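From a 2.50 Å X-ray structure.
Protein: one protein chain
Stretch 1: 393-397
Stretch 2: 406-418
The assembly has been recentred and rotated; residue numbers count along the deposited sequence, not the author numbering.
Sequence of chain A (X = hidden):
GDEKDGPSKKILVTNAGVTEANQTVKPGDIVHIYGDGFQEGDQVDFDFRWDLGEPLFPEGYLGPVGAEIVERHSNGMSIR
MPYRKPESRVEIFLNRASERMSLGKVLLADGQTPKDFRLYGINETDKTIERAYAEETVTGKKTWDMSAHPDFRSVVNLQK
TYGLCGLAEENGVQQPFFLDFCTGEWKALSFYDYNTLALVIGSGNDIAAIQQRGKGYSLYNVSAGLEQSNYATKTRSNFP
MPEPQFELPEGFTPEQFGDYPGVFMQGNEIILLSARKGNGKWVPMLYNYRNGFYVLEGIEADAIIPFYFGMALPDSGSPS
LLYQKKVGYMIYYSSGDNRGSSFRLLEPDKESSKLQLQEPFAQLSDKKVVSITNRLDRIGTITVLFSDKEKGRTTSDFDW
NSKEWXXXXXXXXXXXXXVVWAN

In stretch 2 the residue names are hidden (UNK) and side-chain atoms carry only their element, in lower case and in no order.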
# COMPACT_ATOMS: atom_id res chain seq x y z
N ARG A 393 39.22 14.63 12.13
CA ARG A 393 38.15 14.10 11.28
C ARG A 393 36.83 14.85 11.44
O ARG A 393 36.50 15.32 12.53
CB ARG A 393 37.96 12.60 11.54
CG ARG A 393 38.71 11.73 10.55
CD ARG A 393 38.83 10.29 11.01
NE ARG A 393 39.37 9.44 9.95
CZ ARG A 393 40.64 9.41 9.57
NH1 ARG A 393 41.56 10.19 10.14
NH2 ARG A 393 41.01 8.60 8.59
N THR A 394 36.07 14.94 10.35
CA THR A 394 34.83 15.70 10.32
C THR A 394 33.71 14.87 9.70
O THR A 394 33.94 14.13 8.74
CB THR A 394 35.00 17.00 9.50
OG1 THR A 394 36.16 17.71 9.97
CG2 THR A 394 33.77 17.91 9.63
N THR A 395 32.51 14.98 10.26
CA THR A 395 31.33 14.32 9.72
C THR A 395 30.35 15.38 9.27
O THR A 395 30.03 16.30 10.03
CB THR A 395 30.65 13.44 10.79
OG1 THR A 395 31.65 12.65 11.45
CG2 THR A 395 29.61 12.52 10.16
N SER A 396 29.86 15.28 8.03
CA SER A 396 29.00 16.32 7.47
C SER A 396 27.98 15.80 6.47
O SER A 396 28.27 14.90 5.68
CB SER A 396 29.87 17.40 6.82
OG SER A 396 29.19 18.64 6.79
N ASP A 397 26.79 16.39 6.50
CA ASP A 397 25.71 16.07 5.56
C ASP A 397 25.68 17.08 4.43
O ASP A 397 25.81 18.28 4.66
CB ASP A 397 24.34 16.10 6.26
CG ASP A 397 23.99 14.79 6.94
OD1 ASP A 397 24.76 13.80 6.87
OD2 ASP A 397 22.91 14.75 7.56
N UNK A 406 26.36 20.60 6.22
CA UNK A 406 26.03 20.87 7.62
C UNK A 406 26.78 19.86 8.49
O UNK A 406 26.53 18.66 8.42
c UNK A 406 24.11 21.64 9.04
c UNK A 406 24.51 20.77 7.87
o UNK A 406 23.80 21.17 6.70
N UNK A 407 27.69 20.37 9.30
CA UNK A 407 28.56 19.52 10.11
C UNK A 407 27.83 19.02 11.36
O UNK A 407 27.02 19.73 11.95
o UNK A 407 31.27 21.89 9.55
c UNK A 407 29.82 20.30 10.55
o UNK A 407 30.61 20.24 8.28
c UNK A 407 30.62 20.84 9.37
N UNK A 408 28.13 17.78 11.75
CA UNK A 408 27.73 17.25 13.05
C UNK A 408 28.74 17.74 14.09
O UNK A 408 29.90 17.35 14.05
c UNK A 408 26.64 15.11 12.16
c UNK A 408 25.80 14.43 9.99
o UNK A 408 23.64 13.42 9.83
c UNK A 408 26.80 14.98 10.78
c UNK A 408 27.73 15.72 13.02
c UNK A 408 24.46 14.09 11.95
c UNK A 408 24.63 13.98 10.59
c UNK A 408 25.46 14.65 12.73
N UNK A 409 28.29 18.58 15.01
CA UNK A 409 29.20 19.17 16.01
C UNK A 409 29.61 18.20 17.13
O UNK A 409 30.63 18.42 17.78
o UNK A 409 27.24 20.19 17.02
c UNK A 409 28.59 20.44 16.63
c UNK A 409 28.62 21.59 15.63
N UNK A 410 28.84 17.14 17.35
CA UNK A 410 29.20 16.12 18.34
C UNK A 410 30.30 15.18 17.86
O UNK A 410 30.89 14.45 18.67
o UNK A 410 25.81 15.49 19.63
o UNK A 410 27.22 17.15 19.96
c UNK A 410 27.98 15.26 18.70
c UNK A 410 26.93 16.02 19.48
N UNK A 411 30.58 15.19 16.56
CA UNK A 411 31.38 14.15 15.93
C UNK A 411 32.64 14.70 15.25
O UNK A 411 32.76 14.71 14.01
c UNK A 411 30.50 13.39 14.92
c UNK A 411 29.14 12.12 16.65
c UNK A 411 29.10 12.99 15.40
c UNK A 411 28.36 12.29 14.29
N UNK A 412 33.59 15.15 16.08
CA UNK A 412 34.90 15.61 15.61
C UNK A 412 36.02 14.61 15.94
O UNK A 412 37.01 14.53 15.21
o UNK A 412 34.29 17.95 15.80
c UNK A 412 35.23 16.97 16.22
N UNK A 413 35.88 13.87 17.04
CA UNK A 413 36.88 12.87 17.43
C UNK A 413 36.97 11.74 16.39
O UNK A 413 37.98 11.64 15.68
c UNK A 413 36.64 12.32 18.86
o UNK A 413 35.09 10.89 19.96
o UNK A 413 34.30 12.11 18.33
c UNK A 413 35.24 11.74 19.06
N UNK A 414 35.92 10.94 16.28
CA UNK A 414 35.76 9.92 15.24
C UNK A 414 37.04 9.23 14.82
O UNK A 414 37.61 9.55 13.77
c UNK A 414 35.11 10.57 14.00
se UNK A 414 32.35 10.06 14.81
c UNK A 414 31.56 9.86 13.02
c UNK A 414 33.80 11.30 14.30
N UNK A 415 37.52 8.26 15.63
CA UNK A 415 38.69 7.46 15.26
C UNK A 415 38.34 6.30 14.32
O UNK A 415 38.61 5.13 14.62
c UNK A 415 37.03 7.92 16.98
c UNK A 415 39.19 6.95 16.62
c UNK A 415 37.95 6.82 17.43
N UNK A 416 37.74 6.63 13.17
CA UNK A 416 37.23 5.65 12.21
C UNK A 416 37.59 6.04 10.78
O UNK A 416 37.69 7.23 10.46
c UNK A 416 34.77 4.43 15.78
o UNK A 416 33.36 5.41 17.44
c UNK A 416 34.24 6.53 14.08
c UNK A 416 35.34 4.47 14.52
c UNK A 416 35.70 5.55 12.27
c UNK A 416 33.66 6.50 15.34
c UNK A 416 33.93 5.45 16.19
c UNK A 416 35.09 5.52 13.66
N UNK A 417 37.76 5.04 9.92
CA UNK A 417 37.86 5.25 8.46
C UNK A 417 36.55 4.95 7.75
O UNK A 417 36.32 5.42 6.63
n UNK A 417 41.36 4.33 8.27
c UNK A 417 38.97 4.39 7.85
c UNK A 417 40.33 5.07 7.88
o UNK A 417 40.45 6.25 7.54
N UNK A 418 35.70 4.14 8.38
CA UNK A 418 34.39 3.82 7.83
C UNK A 418 33.32 4.07 8.87
O UNK A 418 33.45 3.64 10.02
c UNK A 418 34.35 2.36 7.39
o UNK A 418 35.41 2.06 6.51

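Position 406 has three side-chain atoms, one carbon carrying an oxygen and a second carbon: a beta-branched threonine, T406, a shape that suits an extended strand. Its backbone makes the antiparallel hydrogen-bonded pair with D397, T406 N to D397 O at 2.8 Å and D397 N to T406 O at 3.0 Å.

Position 407 carries two carbons, the second bearing two oxygens. One oxygen lies 2.6 Å from S396 OG, which donates a hydrogen bond to it. A carboxylate on a short stem is aspartate, D407, and the acceptor is OD1.

At 408 one carbon leads to a six-carbon ring bearing an oxygen. The ring oxygen lies 2.7 Å from D397 OD2, and a ring carbon meets T395 CG2 at 3.8 Å. This is tyrosine, Y408, long enough to reach D397; its OH gives D397 OD2 a weak hydrogen bond, while Y408 N donates to T395 O at 3.0 Å.

At 409 a carbon bears one oxygen and one carbon, so this is again threonine; T409 points away and is exposed. Position 410, two carbons ending in two oxygens, is D410, likewise without contact. Polar side chains fit these two solvent-facing central places of a type I turn.

Position 411 has four carbons forked at the second, buried and directed toward stretch 1, with CB 3.7 Å from T395 OG1. This is leucine, L411, an apolar chain suited to a buried place. T395 OG1 also donates a weak hydrogen bond to L411 O at 3.5 Å.

One carbon and one oxygen make 412 serine; S412 points away, a small polar group at ease in solvent. Position 413, again two carbons and two oxygens, is D413, whose OD1 accepts a weak hydrogen bond from the backbone N of position 414 at 2.9 Å.

Position 414 has an unbranched chain of two carbons, selenium and a carbon, the last 3.2 Å from T395 OG1: selenomethionine, M414, whose flexible, buried chain brings CE there.

Position 415 has three carbons closing a ring onto its own backbone N: proline, P415, exposed and turned away, where its ring needs no partner. Position 416 has one carbon, then a six-carbon ring bearing one oxygen, its end leading away from stretch 1: tyrosine, Y416, a large ring suited to burial. R393 NE donates weakly to Y416 O at 2.8 Å.

Position 417 has two carbons, the second with one oxygen and one nitrogen; the oxygen lies 2.6 Å from R393 NH2, near the guanidinium plane. This is asparagine, N417, whose OD1 accepts that hydrogen bond. One carbon and one oxygen make 418 serine; S418 is out of reach, its small hydroxyl suiting a partly exposed place.

The contact therefore begins as antiparallel pairing at D397 and S396, continues around buried T395 beside Y408, L411 and M414, and finishes where R393 extends to the backbone and amide of the later loop.

Stretch 2 (406-418) TDYTDLSDMPYNS
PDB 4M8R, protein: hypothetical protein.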